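Local coordinates for Cag pathogenicity island protein (Cag10) (Helicobacter pylori 26695, PDB 6IQT) that is the VirB8 homologue of the Cag type IV secretion system, seen here as its soluble VirB8 domain, and probably helps assemble the secretion channel at the inner membrane, at the interface of chains A and B. Numbering follows the deposited sequence. Chains: chain A/B, Cag pathogenicity island protein (Cag10).

The interface of chains A and B. Residues chain A 97, 106, 108, 134; chain B 52, 56, 148-149.
Strands 95-98, 105-117 and 125-137 of chain A meet helix 50-59 of chain B and the loop that carries B:Ile148 and B:Ile149. The patch belongs to a contact between two copies of one VirB8-family domain. The protein can bind itself, but the structure alone does not show that this pairing is the one used in the secretion system.

A:Arg106 and B:Asp52 form its polar centre. The guanidinium meets the carboxylate side-on, with the two planes 28° apart. NE of A:Arg106 donates to OD2 of B:Asp52 at 2.9 Å. NH2 of A:Arg106 donates to the syn lone pair of OD1 of B:Asp52, also at 2.9 Å, and the pair is a salt bridge. The arginine chain bends at chi2 and chi3 (-142° and -53°), which turns this edge towards the helix.

OD2 of B:Asp52 also accepts from the phenol OH of A:Tyr134, which reaches its anti lone pair at 2.5 Å. Within chain B, NE2 of B:Gln56 comes from above the carboxylate plane at 2.8 Å. Together with the arginine these donors help fix the rotation of the carboxylate and probably favour its charged form.

Within chain A, OE2 of A:Glu97 accepts from NH1 of A:Arg106 at 2.8 Å, in the guanidinium plane, and helps hold the group in place. B:Ile148 sets its CG2 methyl against OG1 of A:Thr108 at 3.5 Å. B:Ile149 caps one guanidinium face, its CD1 methyl lying 3.3 Å from CZ of A:Arg106.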
loop_
_atom_site.group_PDB
_atom_site.type_symbol
_atom_site.label_atom_id
_atom_site.label_comp_id
_atom_site.label_asym_id
_atom_site.label_seq_id
_atom_site.Cartn_x
_atom_site.Cartn_y
_atom_site.Cartn_z
ATOM N N GLU A 97 14.445 -6.003 -0.047
ATOM C CA GLU A 97 15.488 -4.992 -0.096
ATOM C C GLU A 97 15.590 -4.343 1.273
ATOM O O GLU A 97 14.570 -3.953 1.853
ATOM C CB GLU A 97 15.168 -3.948 -1.175
ATOM C CG GLU A 97 16.331 -3.070 -1.589
ATOM C CD GLU A 97 16.180 -2.507 -3.010
ATOM O OE1 GLU A 97 17.175 -2.541 -3.769
ATOM O OE2 GLU A 97 15.079 -2.030 -3.372
ATOM N N ARG A 106 12.184 -4.143 3.321
ATOM C CA ARG A 106 10.989 -4.009 2.488
ATOM C C ARG A 106 10.770 -5.285 1.677
ATOM O O ARG A 106 11.676 -5.741 0.983
ATOM C CB ARG A 106 11.135 -2.814 1.538
ATOM C CG ARG A 106 9.854 -2.458 0.771
ATOM C CD ARG A 106 10.161 -2.038 -0.662
ATOM N NE ARG A 106 11.161 -0.980 -0.747
ATOM C CZ ARG A 106 12.234 -1.039 -1.533
ATOM N NH1 ARG A 106 12.454 -2.113 -2.281
ATOM N NH2 ARG A 106 13.092 -0.032 -1.571
ATOM N N THR A 108 8.170 -6.973 -1.299
ATOM C CA THR A 108 7.152 -6.605 -2.283
ATOM C C THR A 108 6.673 -7.859 -3.009
ATOM O O THR A 108 7.475 -8.722 -3.380
ATOM C CB THR A 108 7.682 -5.542 -3.295
ATOM O OG1 THR A 108 8.959 -5.944 -3.796
ATOM C CG2 THR A 108 7.856 -4.186 -2.628
ATOM N N TYR A 134 6.967 -3.685 5.541
ATOM C CA TYR A 134 8.237 -3.373 6.176
ATOM C C TYR A 134 8.300 -4.139 7.487
ATOM O O TYR A 134 7.351 -4.089 8.275
ATOM C CB TYR A 134 8.361 -1.867 6.417
ATOM C CG TYR A 134 8.316 -1.042 5.147
ATOM C CD1 TYR A 134 7.116 -0.742 4.518
ATOM C CD2 TYR A 134 9.484 -0.571 4.573
ATOM C CE1 TYR A 134 7.091 0.028 3.335
ATOM C CE2 TYR A 134 9.467 0.166 3.408
ATOM C CZ TYR A 134 8.275 0.472 2.797
ATOM O OH TYR A 134 8.287 1.227 1.638
ATOM N N ASP B 52 11.890 5.393 2.916
ATOM C CA ASP B 52 11.767 4.532 1.745
ATOM C C ASP B 52 10.717 5.058 0.771
ATOM O O ASP B 52 10.900 4.946 -0.446
ATOM C CB ASP B 52 11.447 3.099 2.164
ATOM C CG ASP B 52 11.592 2.134 1.030
ATOM O OD1 ASP B 52 12.730 1.970 0.516
ATOM O OD2 ASP B 52 10.572 1.549 0.614
ATOM N N GLN B 56 11.531 5.626 -3.079
ATOM C CA GLN B 56 10.746 5.083 -4.184
ATOM C C GLN B 56 10.254 6.191 -5.110
ATOM O O GLN B 56 10.286 6.044 -6.340
ATOM C CB GLN B 56 9.568 4.288 -3.640
ATOM C CG GLN B 56 9.959 3.051 -2.831
ATOM C CD GLN B 56 8.766 2.173 -2.612
ATOM O OE1 GLN B 56 7.988 1.956 -3.531
ATOM N NE2 GLN B 56 8.591 1.690 -1.397
ATOM N N ILE B 148 13.201 -3.482 -8.792
ATOM C CA ILE B 148 12.212 -3.981 -7.838
ATOM C C ILE B 148 11.094 -2.963 -7.680
ATOM O O ILE B 148 9.908 -3.308 -7.666
ATOM C CB ILE B 148 12.876 -4.301 -6.486
ATOM C CG1 ILE B 148 13.848 -5.475 -6.632
ATOM C CG2 ILE B 148 11.814 -4.610 -5.429
ATOM C CD1 ILE B 148 14.645 -5.753 -5.364
ATOM N N ILE B 149 11.457 -1.684 -7.605
ATOM C CA ILE B 149 10.510 -0.620 -7.275
ATOM C C ILE B 149 9.733 -0.159 -8.504
ATOM O O ILE B 149 8.541 0.177 -8.416
ATOM C CB ILE B 149 11.288 0.535 -6.613
ATOM C CG1 ILE B 149 11.726 0.105 -5.213
ATOM C CG2 ILE B 149 10.502 1.857 -6.638
ATOM C CD1 ILE B 149 10.560 -0.384 -4.348
#